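Local coordinates for protein coclaurine N-methyltransferase (Coptis japonica, PDB 6GKV) that catalyses N-methylation of coclaurine and related tetrahydroisoquinolines with S-adenosyl-L-methionine as methyl donor, a step of plant alkaloid biosynthesis, at residues Gln125-Leu130 with Arg193-Glu198. Numbering follows the deposited sequence.
Sequences QSVLDL and RILVIE. With F2W (6,7-dimethoxy-2-methyl-1,2,3,4-tetrahydroisoquinolin-2-ium), chain D; SAH (S-adenosyl-L-homocysteine), chain C.
Leu128 is gripped by its backbone from both sides of Ile194: its N bonds Arg193 O at 2.8 Å, and its O accepts Leu195 N-H at 2.7 Å in an almost straight bond (177° at the hydrogen). Arg193 N to Ser126 O and Leu130 N to Leu195 O continue this parallel ladder. Packing is tight on both faces of the sheet. On one, chi1 of -176° sets Val127 CG1 beside its own carbonyl carbon, where it meets Leu195 CD1 at 3.5 Å. On the other, Leu130 CD1 lies against Ile194 CG2 at 3.7 Å, and Leu128 and Ile194 run side by side. Asp129 OD1 is buried without a partner, whereas OD2 bonds Thr138. The Gln125-Arg193 end is the partly exposed side, held by a stack and not by interlocking apolar groups: the Gln125 amide lies over one face of the Arg193 guanidinium, planes 14° apart, with NE2 3.8 Å above the plane and offset toward its rim. No hydrogen bond joins the two; Gln125 OE1 is held by Gln122 N, and Arg193 NE by Ala119 O. An alanine in place of Arg193 would probably leave the Gln125 amide without its stacking surface and Ala119 O without its NE donor. The far end is looser, Leu130 O making no bond to Ile197 N, and here the end of strand 191-197 and the residue after it reach the ligands: Ile197 O accepts a hydrogen bond from the amino N of SAH at 3.0 Å, and Glu198 OE1 one from the ammonium NAH of F2W at 2.8 Å. Ending strands at the cofactor in this way is characteristic of the Rossmann-like methyltransferase fold. Within the central sheet, strand 126-130 lies between 149-154 and 191-197, the latter flanked in turn by 221-230; after Leu130 the chain turns through Gly131 and Gly133 into helix 136-143.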
ATOM      1  N   GLN A 125     -31.524   3.044   0.658  1.00 84.78           N
ATOM      2  CA  GLN A 125     -30.540   2.349   1.494  1.00 78.44           C
ATOM      3  C   GLN A 125     -30.581   2.701   2.976  1.00 74.04           C
ATOM      4  O   GLN A 125     -31.087   3.745   3.369  1.00 71.37           O
ATOM      5  CB  GLN A 125     -29.127   2.594   0.945  1.00 71.25           C
ATOM      6  CG  GLN A 125     -28.631   1.446   0.068  1.00 80.41           C
ATOM      7  CD  GLN A 125     -27.867   1.911  -1.142  1.00 79.34           C
ATOM      8  OE1 GLN A 125     -27.216   2.952  -1.112  1.00 72.98           O
ATOM      9  NE2 GLN A 125     -27.963   1.149  -2.231  1.00 85.29           N
ATOM     10  N   SER A 126     -30.051   1.795   3.791  1.00 75.91           N
ATOM     11  CA  SER A 126     -29.916   2.005   5.229  1.00 78.79           C
ATOM     12  C   SER A 126     -28.497   2.467   5.539  1.00 73.07           C
ATOM     13  O   SER A 126     -27.542   1.732   5.288  1.00 71.79           O
ATOM     14  CB  SER A 126     -30.219   0.714   5.978  1.00 73.40           C
ATOM     15  OG  SER A 126     -29.411  -0.328   5.441  1.00 68.45           O
ATOM     16  N   VAL A 127     -28.344   3.669   6.088  1.00 72.88           N
ATOM     17  CA  VAL A 127     -27.007   4.259   6.206  1.00 59.72           C
ATOM     18  C   VAL A 127     -26.587   4.498   7.652  1.00 54.93           C
ATOM     19  O   VAL A 127     -27.314   5.111   8.423  1.00 54.44           O
ATOM     20  CB  VAL A 127     -26.932   5.585   5.448  1.00 55.62           C
ATOM     21  CG1 VAL A 127     -25.497   6.160   5.472  1.00 56.49           C
ATOM     22  CG2 VAL A 127     -27.409   5.398   4.036  1.00 50.29           C
ATOM     23  N   LEU A 128     -25.401   4.008   8.003  1.00 53.75           N
ATOM     24  CA  LEU A 128     -24.823   4.188   9.335  1.00 45.50           C
ATOM     25  C   LEU A 128     -23.636   5.139   9.302  1.00 51.01           C
ATOM     26  O   LEU A 128     -22.672   4.935   8.558  1.00 45.76           O
ATOM     27  CB  LEU A 128     -24.387   2.847   9.901  1.00 48.75           C
ATOM     28  CG  LEU A 128     -23.717   2.818  11.266  1.00 58.61           C
ATOM     29  CD1 LEU A 128     -24.645   3.401  12.309  1.00 54.47           C
ATOM     30  CD2 LEU A 128     -23.346   1.381  11.624  1.00 62.29           C
ATOM     31  N   ASP A 129     -23.710   6.180  10.122  1.00 58.70           N
ATOM     32  CA  ASP A 129     -22.675   7.200  10.167  1.00 51.87           C
ATOM     33  C   ASP A 129     -21.912   7.101  11.486  1.00 52.45           C
ATOM     34  O   ASP A 129     -22.348   7.640  12.504  1.00 53.24           O
ATOM     35  CB  ASP A 129     -23.306   8.580   9.986  1.00 55.75           C
ATOM     36  CG  ASP A 129     -22.282   9.688   9.916  1.00 68.44           C
ATOM     37  OD1 ASP A 129     -21.096   9.398   9.664  1.00 75.01           O
ATOM     38  OD2 ASP A 129     -22.673  10.859  10.085  1.00 72.36           O
ATOM     39  N   LEU A 130     -20.777   6.398  11.460  1.00 49.05           N
ATOM     40  CA  LEU A 130     -19.995   6.148  12.668  1.00 46.34           C
ATOM     41  C   LEU A 130     -19.103   7.327  13.009  1.00 51.41           C
ATOM     42  O   LEU A 130     -18.196   7.674  12.247  1.00 49.14           O
ATOM     43  CB  LEU A 130     -19.145   4.884  12.522  1.00 48.14           C
ATOM     44  CG  LEU A 130     -19.922   3.568  12.554  1.00 47.15           C
ATOM     45  CD1 LEU A 130     -19.007   2.371  12.379  1.00 47.85           C
ATOM     46  CD2 LEU A 130     -20.677   3.465  13.860  1.00 48.89           C
ATOM     47  N   ARG A 193     -24.861   0.639   4.051  1.00 60.07           N
ATOM     48  CA  ARG A 193     -23.698   1.481   3.897  1.00 55.93           C
ATOM     49  C   ARG A 193     -23.303   2.083   5.222  1.00 53.23           C
ATOM     50  O   ARG A 193     -24.114   2.676   5.934  1.00 51.72           O
ATOM     51  CB  ARG A 193     -23.947   2.544   2.833  1.00 58.64           C
ATOM     52  CG  ARG A 193     -23.388   2.106   1.466  1.00 67.12           C
ATOM     53  CD  ARG A 193     -24.289   2.488   0.325  1.00 73.88           C
ATOM     54  NE  ARG A 193     -23.822   1.988  -0.969  1.00 76.86           N
ATOM     55  CZ  ARG A 193     -24.038   0.761  -1.432  1.00 69.31           C
ATOM     56  NH1 ARG A 193     -24.701  -0.129  -0.706  1.00 64.71           N
ATOM     57  NH2 ARG A 193     -23.587   0.428  -2.626  1.00 68.43           N
ATOM     58  N   ILE A 194     -22.040   1.849   5.558  1.00 49.86           N
ATOM     59  CA  ILE A 194     -21.446   2.381   6.758  1.00 53.28           C
ATOM     60  C   ILE A 194     -20.412   3.401   6.360  1.00 51.41           C
ATOM     61  O   ILE A 194     -19.488   3.109   5.608  1.00 48.60           O
ATOM     62  CB  ILE A 194     -20.803   1.296   7.604  1.00 51.02           C
ATOM     63  CG1 ILE A 194     -21.848   0.235   7.942  1.00 44.62           C
ATOM     64  CG2 ILE A 194     -20.190   1.915   8.880  1.00 47.04           C
ATOM     65  CD1 ILE A 194     -21.258  -0.987   8.590  1.00 44.50           C
ATOM     66  N   LEU A 195     -20.588   4.605   6.872  1.00 51.71           N
ATOM     67  CA  LEU A 195     -19.708   5.707   6.558  1.00 52.34           C
ATOM     68  C   LEU A 195     -18.903   6.066   7.785  1.00 47.95           C
ATOM     69  O   LEU A 195     -19.462   6.268   8.854  1.00 52.22           O
ATOM     70  CB  LEU A 195     -20.521   6.900   6.082  1.00 55.79           C
ATOM     71  CG  LEU A 195     -21.437   6.571   4.907  1.00 54.10           C
ATOM     72  CD1 LEU A 195     -22.413   7.702   4.688  1.00 55.62           C
ATOM     73  CD2 LEU A 195     -20.596   6.363   3.676  1.00 46.26           C
ATOM     74  N   VAL A 196     -17.589   6.135   7.630  1.00 45.25           N
ATOM     75  CA  VAL A 196     -16.702   6.468   8.730  1.00 39.27           C
ATOM     76  C   VAL A 196     -15.776   7.618   8.350  1.00 45.62           C
ATOM     77  O   VAL A 196     -14.767   7.403   7.673  1.00 52.19           O
ATOM     78  CB  VAL A 196     -15.845   5.258   9.157  1.00 38.71           C
ATOM     79  CG1 VAL A 196     -15.051   5.602  10.429  1.00 42.36           C
ATOM     80  CG2 VAL A 196     -16.725   4.043   9.419  1.00 35.67           C
ATOM     81  N   ILE A 197     -16.100   8.829   8.792  1.00 41.10           N
ATOM     82  CA  ILE A 197     -15.314   9.999   8.420  1.00 39.53           C
ATOM     83  C   ILE A 197     -14.403  10.482   9.552  1.00 40.47           C
ATOM     84  O   ILE A 197     -14.835  11.174  10.465  1.00 45.61           O
ATOM     85  CB  ILE A 197     -16.217  11.162   7.965  1.00 42.45           C
ATOM     86  CG1 ILE A 197     -17.236  10.647   6.962  1.00 43.25           C
ATOM     87  CG2 ILE A 197     -15.374  12.319   7.352  1.00 29.84           C
ATOM     88  CD1 ILE A 197     -16.616   9.934   5.774  1.00 43.41           C
ATOM     89  N   GLU A 198     -13.137  10.090   9.465  1.00 44.22           N
ATOM     90  CA  GLU A 198     -12.077  10.569  10.351  1.00 45.65           C
ATOM     91  C   GLU A 198     -12.363  10.177  11.789  1.00 41.27           C
ATOM     92  O   GLU A 198     -12.480  11.022  12.655  1.00 46.52           O
ATOM     93  CB  GLU A 198     -11.886  12.087  10.200  1.00 39.75           C
ATOM     94  CG  GLU A 198     -11.340  12.468   8.824  1.00 41.18           C
ATOM     95  CD  GLU A 198     -10.997  13.937   8.676  1.00 44.27           C
ATOM     96  OE1 GLU A 198     -10.797  14.627   9.703  1.00 39.89           O
ATOM     97  OE2 GLU A 198     -10.945  14.409   7.521  1.00 46.99           O
TER
HETATM   98  CAM F2W D 502      -6.172  20.335  12.495  1.00 42.62           C
HETATM   99  OAK F2W D 502      -5.373  19.133  12.406  1.00 40.22           O
HETATM  100  CAB F2W D 502      -6.178  18.023  12.450  1.00 40.37           C
HETATM  101  CAA F2W D 502      -7.575  18.088  12.520  1.00 46.93           C
HETATM  102  CAF F2W D 502      -8.290  16.895  12.573  1.00 47.90           C
HETATM  103  CAJ F2W D 502      -9.673  16.859  12.606  1.00 54.78           C
HETATM  104  CAI F2W D 502     -10.352  15.576  13.186  1.00 59.35           C
HETATM  105  NAH F2W D 502      -9.848  14.483  12.338  1.00 65.15           N
HETATM  106  CAO F2W D 502     -10.290  13.290  13.087  1.00 72.54           C
HETATM  107  CAG F2W D 502      -8.418  14.583  12.642  1.00 50.62           C
HETATM  108  CAE F2W D 502      -7.647  15.690  12.477  1.00 40.96           C
HETATM  109  CAD F2W D 502      -6.256  15.625  12.440  1.00 34.43           C
HETATM  110  CAC F2W D 502      -5.529  16.800  12.386  1.00 27.17           C
HETATM  111  OAL F2W D 502      -4.161  16.862  12.341  1.00 42.38           O
HETATM  112  CAN F2W D 502      -3.411  15.635  12.269  1.00 31.92           C
HETATM  113  N   SAH C 501     -17.371  12.573  11.410  1.00 52.43           N
HETATM  114  CA  SAH C 501     -17.620  13.939  11.848  1.00 58.27           C
HETATM  115  CB  SAH C 501     -16.635  14.351  12.933  1.00 61.14           C
HETATM  116  CG  SAH C 501     -15.235  13.754  12.825  1.00 62.33           C
HETATM  117  SD  SAH C 501     -14.247  14.137  14.298  1.00 71.02           S
HETATM  118  C   SAH C 501     -17.537  14.926  10.694  1.00 56.36           C
HETATM  119  O   SAH C 501     -16.997  14.557   9.650  1.00 58.08           O
HETATM  120  OXT SAH C 501     -17.991  16.080  10.785  1.00 51.87           O
HETATM  121  C5' SAH C 501     -14.398  12.462  14.982  1.00 53.42           C
HETATM  122  C4' SAH C 501     -15.816  12.078  15.421  1.00 68.55           C
HETATM  123  O4' SAH C 501     -15.824  10.775  15.984  1.00 70.32           O
HETATM  124  C3' SAH C 501     -16.377  13.012  16.486  1.00 76.99           C
HETATM  125  O3' SAH C 501     -17.753  13.182  16.258  1.00 82.08           O
HETATM  126  C2' SAH C 501     -16.231  12.265  17.788  1.00 71.42           C
HETATM  127  O2' SAH C 501     -17.290  12.627  18.639  1.00 71.09           O
HETATM  128  C1' SAH C 501     -16.311  10.813  17.320  1.00 67.04           C
HETATM  129  N9  SAH C 501     -15.571   9.873  18.191  1.00 62.24           N
HETATM  130  C8  SAH C 501     -14.259   9.942  18.610  1.00 66.04           C
HETATM  131  N7  SAH C 501     -14.002   8.866  19.398  1.00 65.32           N
HETATM  132  C5  SAH C 501     -15.132   8.111  19.490  1.00 60.28           C
HETATM  133  C6  SAH C 501     -15.439   6.923  20.164  1.00 69.53           C
HETATM  134  N6  SAH C 501     -14.523   6.293  20.905  1.00 75.98           N
HETATM  135  N1  SAH C 501     -16.714   6.397  20.061  1.00 67.44           N
HETATM  136  C2  SAH C 501     -17.675   7.045  19.305  1.00 60.64           C
HETATM  137  N3  SAH C 501     -17.367   8.216  18.641  1.00 50.05           N
HETATM  138  C4  SAH C 501     -16.119   8.738  18.737  1.00 51.24           C